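Local coordinates for uncharacterized protein (Bacteroides vulgatus, PDB 4Q88) that is of unknown function but belongs to glycoside hydrolase family 88 and probably acts as a carbohydrate-active hydrolase, at residues Ala249-Glu254 / Ser297-Lys302; Lys302-Leu307 / Leu349-Arg354; Asp212-Ala217 / Thr275-Tyr280. All coordinates share one frame; numbering follows the deposited sequence.

Interaction 1 (Ala249-Glu254 / Ser297-Lys302); sequences ACQQPE and SPIVEK
Gln251 reaches out of its loop and meets Ile299 and Lys302 on the helix with its carboxamide end. Its chain is stretched, with CG anti to the backbone N (chi1 -172°). Gln251 NE2 donates to the backbone O of Ile299 at 3.1 Å. The bond is fairly straight, 159° at the hydrogen, and the acceptor lies close to the amide plane. NE2 has a second acceptor, the backbone O of Gly255. On the other branch of the amide, Gln251 OE1 packs 3.4 Å from CD1 of Ile299. Gln251 NE2 also lies against CB of Lys302, at 3.9 Å. This is the tight half of the contact.

An alanine in place of Gln251 would probably leave the backbone oxygens of Ile299 and Gly255 without this donor and open a gap beside Ile299 and Lys302.

The other half is loose and exposed. Pro253 and Glu254 point their side chains away from the helix. There a water donates to Glu254 O at 3.1 Å and to Lys302 O at 2.7 Å, joining the two backbones. Lys302 is modelled in two conformers. The contact lays the loop after helix 233-249 along the surface of helix 293-311, whose Ile299 and Val300 pack on Phe282 of helix 272-287.

Interaction 2 (Lys302-Leu307 / Leu349-Arg354); sequences KAWNYL and LAACER
The Trp304 indole carries the aliphatic part of Arg354 over one face. Arg354 CG stands 4.0 Å from the centroid of the five-membered ring, only 6° off the ring normal, a CH-pi contact. The arginine chain bends at chi2 and then runs on across the pyrrole side. Arg354 NE comes 3.4 Å from Trp304 CD1, over the same ring. The guanidinium turns one of its own faces to the Trp304 side chain, and the two planes are 26° apart. The six-membered end of the indole meets the helix itself, where Trp304 CH2 touches Ala351 CB at 3.8 Å.

These residues join helix 293-311 to helix 341-358, the last two helices of the chain. The fold is consistent with the all-helical (alpha/alpha)6 barrel of the six-hairpin clan. The two helix segments cross steeply, with 123° between their directions, and their axes come no closer than 11.3 Å. Trp304 spans this distance, with CG anti to the backbone N. One turn on, Leu307 CD1 packs on Ala350 CB at 4.1 Å.

The polar ends are buried but paired. Arg354 forms salt bridges through NH1 with Glu301 and through NH2 with Glu11, and Glu11 also accepts a hydrogen bond from Trp304 NE1. Glu11 therefore probably helps to fix both the guanidinium and the indole. Leu16 of helix 13-30 packs on both Trp304 and Arg354.

Interaction 3 (Asp212-Ala217 / Thr275-Tyr280); sequences DGWAFA and TALFTY
Leu277 and Gly213 meet where the two helices come nearest, with their CA atoms 4.8 Å apart. Leu277 CB rests 3.5 Å from the backbone O of Gly213. A beta carbon on Gly213 would fall about 3.0 Å from Leu277 CB, which is a clash, so the glycine permits this close approach.

Two flanks spread from this point. On one, Leu277 pushes CD1 over a face of Trp214, 3.9 Å from the centroid of the six-membered ring and 22° off its normal. Its other methyl, CD2, packs on Ala217 CB. On the second flank, Phe278 folds its ring against the backbone of the facing helix, and CE1 comes 3.4 Å from Gly213 N. With CG beside its own backbone N (chi1 -66°), the ring reaches back to Asp212, whose CB lies at the ring edge. Phe216 CD2 also meets that edge. In turn, Phe216 turns its own edge to the backbone O of Phe278, with CE2 at 3.6 Å. Beyond Leu277, Ala217 CB sits at the edge of the Tyr280 ring.

Further aromatic rings back these groups. Phe240 stacks on Phe216, Trp257 meets Phe278, and Tyr146 meets Trp214. Asp212 OD1 accepts from Tyr187 N. On the far side of helix 272-287, Thr279 OG1 donates to Thr275 O at 2.8 Å, from above the carbonyl plane. Thr279 N bonds the same oxygen from the opposite face.

The helix segments run nearly parallel, 20° apart, with axes 8.0 Å from each other. Close parallel packing of helices that are not consecutive in the chain is consistent with the inner ring of an (alpha/alpha)6 barrel, the fold of the six-hairpin glycosidases.

How the interactions relate
Interaction 1 lies at the surface, while interactions 2 and 3 are buried, and interaction 3 is nearest the centre of the chain. Interactions 1 and 2 both use helix 293-311; Lys302 lies in both but makes its contacts in interaction 1. The Glu301-Arg354 salt bridge, with OE2 and NH1 2.8 Å apart, ties them together. Interaction 3 joins two other helices, but helix 272-287 also touches interaction 2: Ala350 CB packs 3.6 Å from Ala276 O. The chemistry changes with depth. Interaction 1 relies on a hydrogen bond from a side-chain amide and on a bridging water, and interaction 2 mixes apolar packing with charges paired outside its segments. Across interaction 3 the packing is aromatic and aliphatic, against close backbone.

Interaction 1 (Ala249-Glu254 / Ser297-Lys302)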
loop_
_atom_site.group_PDB
_atom_site.type_symbol
_atom_site.label_atom_id
_atom_site.label_comp_id
_atom_site.label_asym_id
_atom_site.label_seq_id
_atom_site.Cartn_x
_atom_site.Cartn_y
_atom_site.Cartn_z
ATOM N N ALA A 249 1.750 1.249 -19.488
ATOM C CA ALA A 249 1.023 1.419 -20.713
ATOM C C ALA A 249 -0.199 2.279 -20.526
ATOM O O ALA A 249 -0.712 2.834 -21.524
ATOM C CB ALA A 249 0.620 0.052 -21.279
ATOM N N CYS A 250 -0.704 2.456 -19.308
ATOM C CA CYS A 250 -1.891 3.310 -19.189
ATOM C C CYS A 250 -1.650 4.624 -18.413
ATOM O O CYS A 250 -2.595 5.314 -18.029
ATOM C CB CYS A 250 -3.075 2.535 -18.648
ATOM S SG CYS A 250 -2.796 1.791 -17.055
ATOM N N GLN A 251 -0.376 4.991 -18.243
ATOM C CA GLN A 251 -0.034 6.270 -17.677
ATOM C C GLN A 251 -0.562 7.438 -18.558
ATOM O O GLN A 251 -0.540 7.354 -19.790
ATOM C CB GLN A 251 1.476 6.370 -17.529
ATOM C CG GLN A 251 1.878 7.610 -16.776
ATOM C CD GLN A 251 3.384 7.692 -16.606
ATOM O OE1 GLN A 251 4.140 7.359 -17.536
ATOM N NE2 GLN A 251 3.816 8.222 -15.500
ATOM N N GLN A 252 -1.066 8.488 -17.946
ATOM C CA GLN A 252 -1.514 9.654 -18.715
ATOM C C GLN A 252 -0.298 10.501 -19.104
ATOM O O GLN A 252 0.758 10.462 -18.436
ATOM C CB GLN A 252 -2.512 10.467 -17.916
ATOM C CG GLN A 252 -3.778 9.710 -17.599
ATOM C CD GLN A 252 -4.439 9.177 -18.833
ATOM O OE1 GLN A 252 -4.691 9.916 -19.777
ATOM N NE2 GLN A 252 -4.662 7.899 -18.869
ATOM N N PRO A 253 -0.408 11.278 -20.185
ATOM C CA PRO A 253 0.699 12.133 -20.594
ATOM C C PRO A 253 1.197 13.058 -19.478
ATOM O O PRO A 253 2.424 13.306 -19.372
ATOM C CB PRO A 253 0.096 12.938 -21.778
ATOM C CG PRO A 253 -0.924 12.055 -22.336
ATOM C CD PRO A 253 -1.483 11.236 -21.198
ATOM N N GLU A 254 0.289 13.474 -18.591
ATOM C CA GLU A 254 0.638 14.362 -17.494
ATOM C C GLU A 254 1.451 13.674 -16.354
ATOM O O GLU A 254 1.958 14.312 -15.420
ATOM C CB GLU A 254 -0.634 15.001 -16.946
ATOM C CG GLU A 254 -1.392 15.858 -17.989
ATOM C CD GLU A 254 -2.293 15.075 -18.947
ATOM O OE1 GLU A 254 -2.363 13.826 -18.939
ATOM O OE2 GLU A 254 -2.944 15.727 -19.777
ATOM N N SER A 297 12.529 4.329 -16.511
ATOM C CA SER A 297 12.935 5.650 -15.954
ATOM C C SER A 297 12.063 6.827 -16.536
ATOM O O SER A 297 11.652 7.676 -15.808
ATOM C CB SER A 297 14.489 5.863 -15.965
ATOM O OG SER A 297 15.201 4.972 -15.072
ATOM N N PRO A 298 11.668 6.817 -17.806
ATOM C CA PRO A 298 10.731 7.838 -18.308
ATOM C C PRO A 298 9.342 7.863 -17.628
ATOM O O PRO A 298 8.715 8.922 -17.445
ATOM C CB PRO A 298 10.563 7.483 -19.781
ATOM C CG PRO A 298 11.762 6.661 -20.112
ATOM C CD PRO A 298 12.159 5.936 -18.877
ATOM N N ILE A 299 8.858 6.682 -17.278
ATOM C CA ILE A 299 7.572 6.565 -16.565
ATOM C C ILE A 299 7.711 7.229 -15.183
ATOM O O ILE A 299 6.832 8.000 -14.744
ATOM C CB ILE A 299 7.181 5.065 -16.396
ATOM C CG1 ILE A 299 7.150 4.370 -17.738
ATOM C CG2 ILE A 299 5.887 4.886 -15.621
ATOM C CD1 ILE A 299 6.163 4.887 -18.751
ATOM N N VAL A 300 8.798 6.902 -14.472
ATOM C CA VAL A 300 8.989 7.445 -13.144
ATOM C C VAL A 300 9.278 8.946 -13.205
ATOM O O VAL A 300 8.864 9.675 -12.310
ATOM C CB VAL A 300 10.061 6.738 -12.253
ATOM C CG1 VAL A 300 9.724 5.280 -12.056
ATOM C CG2 VAL A 300 11.472 6.866 -12.727
ATOM N N GLU A 301 9.953 9.414 -14.240
ATOM C CA GLU A 301 10.229 10.873 -14.302
ATOM C C GLU A 301 8.906 11.653 -14.431
ATOM O O GLU A 301 8.699 12.631 -13.728
ATOM C CB GLU A 301 11.180 11.243 -15.441
ATOM C CG GLU A 301 12.603 10.704 -15.249
ATOM C CD GLU A 301 13.255 11.072 -13.932
ATOM O OE1 GLU A 301 13.088 12.225 -13.468
ATOM O OE2 GLU A 301 13.947 10.200 -13.340
ATOM N N LYS A 302 8.007 11.183 -15.294
ATOM C CA LYS A 302 6.710 11.856 -15.478
ATOM C C LYS A 302 5.862 11.773 -14.222
ATOM O O LYS A 302 5.193 12.745 -13.849
ATOM C CB LYS A 302 5.954 11.267 -16.661
ATOM C CG LYS A 302 6.647 11.469 -18.003
ATOM C CD LYS A 302 5.986 10.630 -19.100
ATOM C CE LYS A 302 6.548 10.940 -20.480
ATOM N NZ LYS A 302 7.908 10.372 -20.722
HETATM O O HOH W 1 5.006 14.878 -15.487
#

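Interaction 2 (Lys302-Leu307 / Leu349-Arg354)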
loop_
_atom_site.group_PDB
_atom_site.type_symbol
_atom_site.label_atom_id
_atom_site.label_comp_id
_atom_site.label_asym_id
_atom_site.label_seq_id
_atom_site.Cartn_x
_atom_site.Cartn_y
_atom_site.Cartn_z
ATOM N N LYS A 302 8.007 11.183 -15.294
ATOM C CA LYS A 302 6.710 11.856 -15.478
ATOM C C LYS A 302 5.862 11.773 -14.222
ATOM O O LYS A 302 5.193 12.745 -13.849
ATOM C CB LYS A 302 5.954 11.267 -16.661
ATOM C CG LYS A 302 6.647 11.469 -18.003
ATOM C CD LYS A 302 5.986 10.630 -19.100
ATOM C CE LYS A 302 6.548 10.940 -20.480
ATOM N NZ LYS A 302 7.908 10.372 -20.722
ATOM N N ALA A 303 5.865 10.606 -13.582
ATOM C CA ALA A 303 5.081 10.404 -12.362
ATOM C C ALA A 303 5.563 11.233 -11.201
ATOM O O ALA A 303 4.780 11.857 -10.484
ATOM C CB ALA A 303 5.081 8.924 -11.985
ATOM N N TRP A 304 6.863 11.180 -10.975
ATOM C CA TRP A 304 7.458 11.924 -9.860
ATOM C C TRP A 304 7.275 13.420 -10.119
ATOM O O TRP A 304 6.948 14.170 -9.176
ATOM C CB TRP A 304 8.944 11.517 -9.601
ATOM C CG TRP A 304 9.531 12.417 -8.572
ATOM C CD1 TRP A 304 10.454 13.432 -8.762
ATOM C CD2 TRP A 304 9.122 12.497 -7.202
ATOM N NE1 TRP A 304 10.662 14.104 -7.562
ATOM C CE2 TRP A 304 9.843 13.565 -6.601
ATOM C CE3 TRP A 304 8.238 11.767 -6.421
ATOM C CZ2 TRP A 304 9.673 13.909 -5.262
ATOM C CZ3 TRP A 304 8.069 12.103 -5.088
ATOM C CH2 TRP A 304 8.794 13.170 -4.516
ATOM N N ASN A 305 7.412 13.851 -11.365
ATOM C CA ASN A 305 7.213 15.269 -11.675
ATOM C C ASN A 305 5.781 15.714 -11.350
ATOM O O ASN A 305 5.562 16.775 -10.746
ATOM C CB ASN A 305 7.561 15.599 -13.128
ATOM C CG ASN A 305 7.337 17.068 -13.427
ATOM O OD1 ASN A 305 8.014 17.929 -12.872
ATOM N ND2 ASN A 305 6.325 17.364 -14.220
ATOM N N TYR A 306 4.809 14.856 -11.661
ATOM C CA TYR A 306 3.418 15.132 -11.251
ATOM C C TYR A 306 3.286 15.226 -9.727
ATOM O O TYR A 306 2.645 16.152 -9.188
ATOM C CB TYR A 306 2.443 14.053 -11.776
ATOM C CG TYR A 306 1.148 14.087 -10.974
ATOM C CD1 TYR A 306 0.136 14.942 -11.312
ATOM C CD2 TYR A 306 0.960 13.247 -9.873
ATOM C CE1 TYR A 306 -1.038 14.974 -10.589
ATOM C CE2 TYR A 306 -0.202 13.293 -9.110
ATOM C CZ TYR A 306 -1.201 14.164 -9.492
ATOM O OH TYR A 306 -2.334 14.248 -8.752
ATOM N N LEU A 307 3.869 14.260 -9.016
ATOM C CA LEU A 307 3.746 14.236 -7.571
ATOM C C LEU A 307 4.368 15.510 -6.948
ATOM O O LEU A 307 3.804 16.056 -5.998
ATOM C CB LEU A 307 4.426 13.020 -6.970
ATOM C CG LEU A 307 3.674 11.695 -7.298
ATOM C CD1 LEU A 307 4.474 10.492 -6.867
ATOM C CD2 LEU A 307 2.324 11.698 -6.604
ATOM N N LEU A 349 6.231 6.956 0.634
ATOM C CA LEU A 349 6.898 5.786 0.071
ATOM C C LEU A 349 7.587 6.193 -1.232
ATOM O O LEU A 349 8.778 5.914 -1.442
ATOM C CB LEU A 349 5.876 4.640 -0.211
ATOM C CG LEU A 349 5.131 3.987 0.960
ATOM C CD1 LEU A 349 4.119 2.948 0.426
ATOM C CD2 LEU A 349 6.107 3.333 1.904
ATOM N N ALA A 350 6.847 6.885 -2.109
ATOM C CA ALA A 350 7.389 7.278 -3.421
ATOM C C ALA A 350 8.598 8.206 -3.240
ATOM O O ALA A 350 9.629 8.022 -3.889
ATOM C CB ALA A 350 6.324 7.995 -4.261
ATOM N N ALA A 351 8.447 9.185 -2.356
ATOM C CA ALA A 351 9.492 10.190 -2.126
ATOM C C ALA A 351 10.765 9.522 -1.566
ATOM O O ALA A 351 11.882 9.813 -2.052
ATOM C CB ALA A 351 9.012 11.295 -1.190
ATOM N N CYS A 352 10.599 8.615 -0.600
ATOM C CA CYS A 352 11.775 7.912 -0.019
ATOM C C CYS A 352 12.505 7.107 -1.095
ATOM O O CYS A 352 13.760 7.137 -1.210
ATOM C CB CYS A 352 11.381 7.004 1.117
ATOM S SG CYS A 352 10.876 7.869 2.593
ATOM N N GLU A 353 11.743 6.360 -1.881
ATOM C CA GLU A 353 12.354 5.573 -2.940
ATOM C C GLU A 353 13.001 6.437 -4.033
ATOM O O GLU A 353 13.966 5.995 -4.665
ATOM C CB GLU A 353 11.340 4.565 -3.526
ATOM C CG GLU A 353 11.976 3.298 -4.108
ATOM C CD GLU A 353 12.795 2.413 -3.155
ATOM O OE1 GLU A 353 13.762 1.825 -3.641
ATOM O OE2 GLU A 353 12.482 2.252 -1.954
ATOM N N ARG A 354 12.472 7.635 -4.260
ATOM C CA ARG A 354 13.079 8.573 -5.173
ATOM C C ARG A 354 14.486 9.004 -4.704
ATOM O O ARG A 354 15.401 9.103 -5.517
ATOM C CB ARG A 354 12.225 9.796 -5.339
ATOM C CG ARG A 354 12.743 10.820 -6.345
ATOM C CD ARG A 354 12.770 10.263 -7.766
ATOM N NE ARG A 354 13.158 11.322 -8.687
ATOM C CZ ARG A 354 13.289 11.222 -9.999
ATOM N NH1 ARG A 354 13.050 10.105 -10.669
ATOM N NH2 ARG A 354 13.652 12.301 -10.648
#

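Interaction 3 (Asp212-Ala217 / Thr275-Tyr280)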
loop_
_atom_site.group_PDB
_atom_site.type_symbol
_atom_site.label_atom_id
_atom_site.label_comp_id
_atom_site.label_asym_id
_atom_site.label_seq_id
_atom_site.Cartn_x
_atom_site.Cartn_y
_atom_site.Cartn_z
ATOM N N ASP A 212 -5.118 -1.170 -7.834
ATOM C CA ASP A 212 -3.932 -1.693 -8.458
ATOM C C ASP A 212 -2.656 -1.104 -7.895
ATOM O O ASP A 212 -1.620 -1.843 -7.814
ATOM C CB ASP A 212 -3.978 -1.619 -9.970
ATOM C CG ASP A 212 -4.843 -2.689 -10.550
ATOM O OD1 ASP A 212 -4.347 -3.808 -10.632
ATOM O OD2 ASP A 212 -6.078 -2.451 -10.773
ATOM N N GLY A 213 -2.706 0.134 -7.431
ATOM C CA GLY A 213 -1.567 0.703 -6.671
ATOM C C GLY A 213 -1.258 -0.103 -5.424
ATOM O O GLY A 213 -0.097 -0.426 -5.148
ATOM N N TRP A 214 -2.304 -0.406 -4.647
ATOM C CA TRP A 214 -2.096 -1.222 -3.445
ATOM C C TRP A 214 -1.395 -2.545 -3.824
ATOM O O TRP A 214 -0.386 -2.951 -3.204
ATOM C CB TRP A 214 -3.429 -1.537 -2.752
ATOM C CG TRP A 214 -4.136 -0.414 -2.066
ATOM C CD1 TRP A 214 -5.468 -0.117 -2.194
ATOM C CD2 TRP A 214 -3.618 0.534 -1.109
ATOM N NE1 TRP A 214 -5.788 0.903 -1.378
ATOM C CE2 TRP A 214 -4.671 1.367 -0.750
ATOM C CE3 TRP A 214 -2.366 0.779 -0.556
ATOM C CZ2 TRP A 214 -4.522 2.401 0.148
ATOM C CZ3 TRP A 214 -2.230 1.838 0.328
ATOM C CH2 TRP A 214 -3.302 2.609 0.678
ATOM N N ALA A 215 -1.884 -3.209 -4.879
ATOM C CA ALA A 215 -1.356 -4.490 -5.263
ATOM C C ALA A 215 0.105 -4.407 -5.708
ATOM O O ALA A 215 0.956 -5.207 -5.264
ATOM C CB ALA A 215 -2.211 -5.133 -6.384
ATOM N N PHE A 216 0.407 -3.429 -6.560
ATOM C CA PHE A 216 1.755 -3.265 -7.118
ATOM C C PHE A 216 2.766 -2.897 -6.008
ATOM O O PHE A 216 3.864 -3.510 -5.954
ATOM C CB PHE A 216 1.718 -2.184 -8.182
ATOM C CG PHE A 216 2.955 -2.041 -8.997
ATOM C CD1 PHE A 216 3.441 -3.061 -9.767
ATOM C CD2 PHE A 216 3.546 -0.774 -9.131
ATOM C CE1 PHE A 216 4.574 -2.902 -10.542
ATOM C CE2 PHE A 216 4.641 -0.602 -9.957
ATOM C CZ PHE A 216 5.154 -1.647 -10.678
ATOM N N ALA A 217 2.425 -1.941 -5.160
ATOM C CA ALA A 217 3.313 -1.613 -3.992
ATOM C C ALA A 217 3.449 -2.812 -3.026
ATOM O O ALA A 217 4.515 -3.019 -2.471
ATOM C CB ALA A 217 2.786 -0.430 -3.235
ATOM N N THR A 275 -1.289 6.948 -8.226
ATOM C CA THR A 275 -0.059 7.428 -8.813
ATOM C C THR A 275 1.105 7.234 -7.869
ATOM O O THR A 275 2.161 6.786 -8.317
ATOM C CB THR A 275 -0.181 8.914 -9.226
ATOM O OG1 THR A 275 -1.292 9.047 -10.145
ATOM C CG2 THR A 275 1.038 9.404 -9.830
ATOM N N ALA A 276 0.933 7.577 -6.596
ATOM C CA ALA A 276 2.094 7.528 -5.661
ATOM C C ALA A 276 2.500 6.079 -5.393
ATOM O O ALA A 276 3.695 5.744 -5.352
ATOM C CB ALA A 276 1.734 8.220 -4.346
ATOM N N LEU A 277 1.513 5.208 -5.238
ATOM C CA LEU A 277 1.787 3.772 -5.054
ATOM C C LEU A 277 2.496 3.166 -6.254
ATOM O O LEU A 277 3.473 2.389 -6.106
ATOM C CB LEU A 277 0.530 3.012 -4.724
ATOM C CG LEU A 277 -0.084 3.408 -3.351
ATOM C CD1 LEU A 277 -1.533 2.990 -3.349
ATOM C CD2 LEU A 277 0.693 2.780 -2.225
ATOM N N PHE A 278 2.034 3.524 -7.442
ATOM C CA PHE A 278 2.715 3.049 -8.665
ATOM C C PHE A 278 4.153 3.572 -8.721
ATOM O O PHE A 278 5.076 2.852 -9.070
ATOM C CB PHE A 278 1.996 3.489 -9.912
ATOM C CG PHE A 278 0.604 2.867 -10.101
ATOM C CD1 PHE A 278 0.388 1.530 -9.874
ATOM C CD2 PHE A 278 -0.427 3.635 -10.574
ATOM C CE1 PHE A 278 -0.840 0.945 -10.116
ATOM C CE2 PHE A 278 -1.683 3.080 -10.772
ATOM C CZ PHE A 278 -1.900 1.729 -10.525
ATOM N N THR A 279 4.336 4.859 -8.409
ATOM C CA THR A 279 5.656 5.458 -8.500
ATOM C C THR A 279 6.614 4.737 -7.551
ATOM O O THR A 279 7.794 4.501 -7.899
ATOM C CB THR A 279 5.568 6.976 -8.210
ATOM O OG1 THR A 279 4.668 7.573 -9.160
ATOM C CG2 THR A 279 6.927 7.628 -8.319
ATOM N N TYR A 280 6.152 4.488 -6.314
ATOM C CA TYR A 280 6.932 3.704 -5.366
ATOM C C TYR A 280 7.346 2.396 -5.957
ATOM O O TYR A 280 8.540 1.981 -5.926
ATOM C CB TYR A 280 6.149 3.468 -4.045
ATOM C CG TYR A 280 6.826 2.455 -3.143
ATOM C CD1 TYR A 280 8.070 2.742 -2.544
ATOM C CD2 TYR A 280 6.290 1.185 -2.953
ATOM C CE1 TYR A 280 8.721 1.786 -1.753
ATOM C CE2 TYR A 280 6.966 0.224 -2.153
ATOM C CZ TYR A 280 8.148 0.541 -1.555
ATOM O OH TYR A 280 8.796 -0.392 -0.793
#